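Local coordinates for protein thiosulfate reductase (Thermus thermophilus, PDB 2VPZ) that probably reduces polysulfide or thiosulfate, using a molybdenum centre with two bound molybdopterin guanine dinucleotides and a [4Fe-4S] cluster, at residues A[60-65]-A[506-511]; A[371-376]-A[545-550]. All coordinates share one frame; numbering follows the deposited sequence.

Contact 1: residues A[60-65]-A[506-511]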
loop_
_atom_site.group_PDB
_atom_site.type_symbol
_atom_site.label_atom_id
_atom_site.label_comp_id
_atom_site.label_asym_id
_atom_site.label_seq_id
_atom_site.Cartn_x
_atom_site.Cartn_y
_atom_site.Cartn_z
ATOM N N ASN A 60 -6.800 44.714 -22.734
ATOM C CA ASN A 60 -7.214 45.176 -21.401
ATOM C C ASN A 60 -7.600 44.082 -20.413
ATOM O O ASN A 60 -8.570 44.236 -19.671
ATOM C CB ASN A 60 -8.380 46.176 -21.524
ATOM C CG ASN A 60 -7.922 47.616 -21.692
ATOM O OD1 ASN A 60 -8.732 48.530 -21.945
ATOM N ND2 ASN A 60 -6.629 47.830 -21.543
ATOM N N ARG A 61 -6.852 42.988 -20.379
ATOM C CA ARG A 61 -7.225 41.911 -19.480
ATOM C C ARG A 61 -6.097 40.934 -19.091
ATOM O O ARG A 61 -5.442 40.340 -19.954
ATOM C CB ARG A 61 -8.418 41.144 -20.070
ATOM C CG ARG A 61 -8.645 39.751 -19.492
ATOM C CD ARG A 61 -9.896 39.611 -18.617
ATOM N NE ARG A 61 -10.193 38.201 -18.383
ATOM C CZ ARG A 61 -11.263 37.542 -18.823
ATOM N NH1 ARG A 61 -12.185 38.172 -19.536
ATOM N NH2 ARG A 61 -11.390 36.239 -18.578
ATOM N N VAL A 62 -5.892 40.799 -17.785
ATOM C CA VAL A 62 -4.886 39.916 -17.215
ATOM C C VAL A 62 -5.440 38.459 -17.130
ATOM O O VAL A 62 -6.286 38.154 -16.282
ATOM C CB VAL A 62 -4.448 40.445 -15.788
ATOM C CG1 VAL A 62 -3.545 39.414 -15.085
ATOM C CG2 VAL A 62 -3.728 41.813 -15.926
ATOM N N TYR A 63 -4.975 37.583 -18.022
ATOM C CA TYR A 63 -5.405 36.180 -18.087
ATOM C C TYR A 63 -4.694 35.208 -17.137
ATOM O O TYR A 63 -5.279 34.201 -16.695
ATOM C CB TYR A 63 -5.263 35.633 -19.529
ATOM C CG TYR A 63 -6.360 36.087 -20.468
ATOM C CD1 TYR A 63 -6.162 37.163 -21.343
ATOM C CD2 TYR A 63 -7.622 35.478 -20.437
ATOM C CE1 TYR A 63 -7.199 37.632 -22.166
ATOM C CE2 TYR A 63 -8.668 35.934 -21.248
ATOM C CZ TYR A 63 -8.453 37.015 -22.114
ATOM O OH TYR A 63 -9.468 37.485 -22.906
ATOM N N LYS A 64 -3.445 35.525 -16.822
ATOM C CA LYS A 64 -2.582 34.701 -15.990
ATOM C C LYS A 64 -1.573 35.554 -15.224
ATOM O O LYS A 64 -1.133 36.621 -15.674
ATOM C CB LYS A 64 -1.845 33.671 -16.867
ATOM C CG LYS A 64 -1.119 32.517 -16.133
ATOM C CD LYS A 64 -2.106 31.569 -15.433
ATOM C CE LYS A 64 -1.500 30.198 -15.113
ATOM N NZ LYS A 64 -0.623 30.213 -13.906
ATOM N N VAL A 65 -1.202 35.065 -14.046
ATOM C CA VAL A 65 -0.250 35.732 -13.168
ATOM C C VAL A 65 0.710 34.635 -12.679
ATOM O O VAL A 65 0.323 33.478 -12.548
ATOM C CB VAL A 65 -1.025 36.394 -11.977
ATOM C CG1 VAL A 65 -0.741 35.625 -10.691
ATOM C CG2 VAL A 65 -0.656 37.884 -11.856
ATOM N N THR A 506 3.837 47.962 -11.535
ATOM C CA THR A 506 3.569 48.754 -12.728
ATOM C C THR A 506 2.188 48.389 -13.308
ATOM O O THR A 506 1.765 47.234 -13.223
ATOM C CB THR A 506 4.688 48.461 -13.793
ATOM O OG1 THR A 506 5.943 48.991 -13.353
ATOM C CG2 THR A 506 4.315 49.016 -15.168
ATOM N N PRO A 507 1.436 49.386 -13.854
ATOM C CA PRO A 507 0.135 48.957 -14.394
ATOM C C PRO A 507 0.290 47.858 -15.476
ATOM O O PRO A 507 1.279 47.857 -16.222
ATOM C CB PRO A 507 -0.461 50.220 -15.003
ATOM C CG PRO A 507 0.209 51.384 -14.292
ATOM C CD PRO A 507 1.506 50.847 -13.682
ATOM N N ALA A 508 -0.669 46.937 -15.553
ATOM C CA ALA A 508 -0.668 45.921 -16.615
ATOM C C ALA A 508 -1.552 46.469 -17.767
ATOM O O ALA A 508 -1.445 46.014 -18.909
ATOM C CB ALA A 508 -1.221 44.548 -16.096
ATOM N N HIS A 509 -2.385 47.463 -17.451
ATOM C CA HIS A 509 -3.307 48.131 -18.403
ATOM C C HIS A 509 -4.000 49.307 -17.672
ATOM O O HIS A 509 -3.959 49.325 -16.445
ATOM C CB HIS A 509 -4.350 47.110 -19.006
ATOM C CG HIS A 509 -5.452 46.687 -18.082
ATOM N ND1 HIS A 509 -5.600 45.406 -17.641
ATOM C CD2 HIS A 509 -6.504 47.359 -17.582
ATOM C CE1 HIS A 509 -6.694 45.299 -16.907
ATOM N NE2 HIS A 509 -7.266 46.481 -16.853
ATOM N N GLU A 510 -4.623 50.252 -18.375
ATOM C CA GLU A 510 -5.292 51.389 -17.718
ATOM C C GLU A 510 -6.602 51.125 -17.014
ATOM O O GLU A 510 -7.383 50.246 -17.445
ATOM C CB GLU A 510 -5.520 52.618 -18.649
ATOM C CG GLU A 510 -5.652 52.341 -20.172
ATOM C CD GLU A 510 -7.045 52.661 -20.791
ATOM O OE1 GLU A 510 -7.644 53.704 -20.428
ATOM O OE2 GLU A 510 -7.496 51.872 -21.668
ATOM N N PRO A 511 -6.880 51.877 -15.908
ATOM C CA PRO A 511 -8.108 51.740 -15.119
ATOM C C PRO A 511 -9.359 51.561 -16.010
ATOM O O PRO A 511 -9.386 52.005 -17.168
ATOM C CB PRO A 511 -8.131 53.019 -14.300
ATOM C CG PRO A 511 -6.674 53.314 -14.018
ATOM C CD PRO A 511 -5.942 52.830 -15.288
#
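N60 and H509 bring the two backbones closest, their CA atoms 5.7 Å apart, and from there the chains run in roughly opposed directions, 149° between 60-62 and 508-510. The CA atoms of V62 and A508 are already 7.4 Å apart, and the two runs do not pair as strands. What meets here is the start of strand 62-67, an outer strand of the three-stranded antiparallel sheet in the Fe4S4 domain, and an irregular loop following strand 501-503. The case illustrates how a loop can be fitted against a sheet edge by shape rather than by hydrogen bonds between the two runs. H509 holds its CG between the backbone N and the carbonyl carbon (chi1 75°), and the imidazole packs against the main chain of N60. N60 O sits over one ring face, toward the rim, 3.5 Å from H509 CE1. The N60 amide crosses the same side chain obliquely, its plane 40° from the ring, with ND2 3.5 Å from H509 CB. Y90, outside both segments, touches H509 as well, and its OH hydrogen-bonds V62 N, so one residue contacts both sides. H509 ND1 is buried without a partner in the model. Farther along, V62 turns CG2 anti to its own carbonyl carbon, and the apolar end of the contact is this methyl against A508 CB at 3.7 Å.

Contact 2: residues A[371-376]-A[545-550]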
loop_
_atom_site.group_PDB
_atom_site.type_symbol
_atom_site.label_atom_id
_atom_site.label_comp_id
_atom_site.label_asym_id
_atom_site.label_seq_id
_atom_site.Cartn_x
_atom_site.Cartn_y
_atom_site.Cartn_z
ATOM N N LEU A 371 16.095 52.945 0.991
ATOM C CA LEU A 371 15.438 53.631 -0.137
ATOM C C LEU A 371 15.064 54.909 0.565
ATOM O O LEU A 371 14.290 54.920 1.524
ATOM C CB LEU A 371 14.170 52.959 -0.678
ATOM C CG LEU A 371 13.856 53.054 -2.200
ATOM C CD1 LEU A 371 12.380 53.386 -2.370
ATOM C CD2 LEU A 371 14.690 54.108 -2.947
ATOM N N GLU A 372 15.618 55.989 0.076
ATOM C CA GLU A 372 15.432 57.262 0.699
ATOM C C GLU A 372 14.068 57.915 0.447
ATOM O O GLU A 372 13.563 57.883 -0.672
ATOM C CB GLU A 372 16.650 58.069 0.284
ATOM C CG GLU A 372 16.491 59.490 0.016
ATOM C CD GLU A 372 17.742 60.196 0.438
ATOM O OE1 GLU A 372 18.544 60.599 -0.441
ATOM O OE2 GLU A 372 17.919 60.303 1.674
ATOM N N LYS A 373 13.449 58.453 1.502
ATOM C CA LYS A 373 12.132 59.079 1.380
ATOM C C LYS A 373 12.128 60.256 0.401
ATOM O O LYS A 373 13.181 60.807 0.083
ATOM C CB LYS A 373 11.581 59.506 2.762
ATOM C CG LYS A 373 11.023 58.340 3.604
ATOM C CD LYS A 373 10.704 58.736 5.046
ATOM C CE LYS A 373 9.447 59.623 5.151
ATOM N NZ LYS A 373 8.119 58.900 4.973
ATOM N N TYR A 374 10.956 60.611 -0.113
ATOM C CA TYR A 374 10.835 61.731 -1.035
ATOM C C TYR A 374 10.926 62.967 -0.110
ATOM O O TYR A 374 10.171 63.020 0.868
ATOM C CB TYR A 374 9.489 61.661 -1.753
ATOM C CG TYR A 374 9.306 62.728 -2.796
ATOM C CD1 TYR A 374 9.446 62.437 -4.149
ATOM C CD2 TYR A 374 8.978 64.036 -2.429
ATOM C CE1 TYR A 374 9.258 63.420 -5.128
ATOM C CE2 TYR A 374 8.786 65.044 -3.398
ATOM C CZ TYR A 374 8.924 64.729 -4.753
ATOM O OH TYR A 374 8.716 65.686 -5.735
ATOM N N PRO A 375 11.815 63.977 -0.414
ATOM C CA PRO A 375 12.030 65.204 0.384
ATOM C C PRO A 375 10.854 66.137 0.659
ATOM O O PRO A 375 10.288 66.750 -0.252
ATOM C CB PRO A 375 13.159 65.942 -0.351
ATOM C CG PRO A 375 13.635 64.974 -1.418
ATOM C CD PRO A 375 12.395 64.174 -1.745
ATOM N N LEU A 376 10.532 66.282 1.936
ATOM C CA LEU A 376 9.388 67.082 2.318
ATOM C C LEU A 376 9.496 67.729 3.708
ATOM O O LEU A 376 10.376 67.369 4.520
ATOM C CB LEU A 376 8.117 66.196 2.288
ATOM C CG LEU A 376 7.536 65.412 1.088
ATOM C CD1 LEU A 376 6.305 64.585 1.563
ATOM C CD2 LEU A 376 7.120 66.369 -0.054
ATOM N N GLU A 545 10.824 58.354 -9.578
ATOM C CA GLU A 545 12.160 58.667 -10.159
ATOM C C GLU A 545 13.143 59.271 -9.108
ATOM O O GLU A 545 14.340 59.013 -9.181
ATOM C CB GLU A 545 12.067 59.601 -11.397
ATOM C CG GLU A 545 11.286 59.060 -12.632
ATOM C CD GLU A 545 12.152 58.359 -13.698
ATOM O OE1 GLU A 545 13.160 57.723 -13.334
ATOM O OE2 GLU A 545 11.784 58.436 -14.907
ATOM N N THR A 546 12.625 60.049 -8.152
ATOM C CA THR A 546 13.407 60.681 -7.081
ATOM C C THR A 546 14.083 59.656 -6.112
ATOM O O THR A 546 15.302 59.753 -5.836
ATOM C CB THR A 546 12.486 61.729 -6.296
ATOM O OG1 THR A 546 12.369 62.930 -7.053
ATOM C CG2 THR A 546 13.019 62.004 -4.889
ATOM N N ARG A 547 13.335 58.649 -5.645
ATOM C CA ARG A 547 13.841 57.578 -4.767
ATOM C C ARG A 547 14.807 56.623 -5.559
ATOM O O ARG A 547 15.769 56.068 -4.991
ATOM C CB ARG A 547 12.639 56.804 -4.128
ATOM C CG ARG A 547 11.363 57.685 -3.819
ATOM C CD ARG A 547 10.356 57.045 -2.801
ATOM N NE ARG A 547 10.950 56.654 -1.520
ATOM C CZ ARG A 547 10.490 55.729 -0.688
ATOM N NH1 ARG A 547 9.392 55.061 -0.986
ATOM N NH2 ARG A 547 11.139 55.431 0.444
ATOM N N LEU A 548 14.602 56.485 -6.868
ATOM C CA LEU A 548 15.453 55.635 -7.693
ATOM C C LEU A 548 16.801 56.374 -8.016
ATOM O O LEU A 548 17.854 55.732 -8.168
ATOM C CB LEU A 548 14.641 55.096 -8.915
ATOM C CG LEU A 548 13.529 54.113 -8.412
ATOM C CD1 LEU A 548 12.854 53.357 -9.574
ATOM C CD2 LEU A 548 14.137 53.109 -7.399
ATOM N N GLN A 549 16.769 57.711 -8.019
ATOM C CA GLN A 549 17.980 58.559 -8.185
ATOM C C GLN A 549 18.925 58.188 -7.032
ATOM O O GLN A 549 20.100 57.828 -7.237
ATOM C CB GLN A 549 17.614 60.040 -8.041
ATOM C CG GLN A 549 17.623 60.826 -9.340
ATOM C CD GLN A 549 16.636 61.994 -9.352
ATOM O OE1 GLN A 549 16.391 62.621 -8.311
ATOM N NE2 GLN A 549 16.082 62.299 -10.523
ATOM N N SER A 550 18.391 58.311 -5.819
ATOM C CA SER A 550 19.094 57.982 -4.581
ATOM C C SER A 550 19.835 56.663 -4.665
ATOM O O SER A 550 21.000 56.557 -4.305
ATOM C CB SER A 550 18.132 57.862 -3.385
ATOM O OG SER A 550 18.408 56.695 -2.605
#
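L371 and R547 cross at about a right angle, and the leucine lays CD1 over the centre of the guanidinium face, 3.4 Å from R547 CZ. The flat group is thus packed on a face while its edge does the bonding. The arginine chain bends at chi3 (55°), which places NE beside E372 O. R547 NE donates to E372 O at 3.0 Å in a nearly straight bond of 173°. The oxygen lies almost in the guanidinium plane, whereas the donor stands above the plane of the E372 carbonyl. R547 NH2 adds a weak bond to L371 O at 3.4 Å, and NH1 is taken by a salt bridge to D491, outside the segments. An alanine in place of R547 would probably leave D491 without its charged mate, E372 O without its donor, and a gap beside L371 CD1. One helix position earlier, T546 meets Y374 at about a right angle, its CG2 3.7 Å from Y374 CD1. The tyrosine ring also meets W537 edge-to-face. Beyond R547, the side chain of E372 passes S550, with CB 3.7 Å from S550 OG. Together these form a helix-to-loop contact in which an arginine of helix 540-551 is bonded firmly to one main-chain carbonyl of the extended run 371-376, E372 O, and weakly to the one before it.

In the fold
Contacts 1 and 2 share no helix, strand or loop: their centres are about 27 Å apart and their nearest atoms about 9 Å, although their segments alternate along the chain. Both are partly buried and lie far from the chain's centre. Contact 1 joins the sheet of the Fe4S4 domain to a loop more than 400 residues later in the chain, with the V62 side chain about 12 Å from the iron-sulfur cluster; contact 2 joins a loop to a helix away from the annotated sites. The smaller contact 1 relies on van der Waals fit around an imidazole. Contact 2, burying nearly twice the surface, adds directed bonds from a charged side chain to main-chain oxygens.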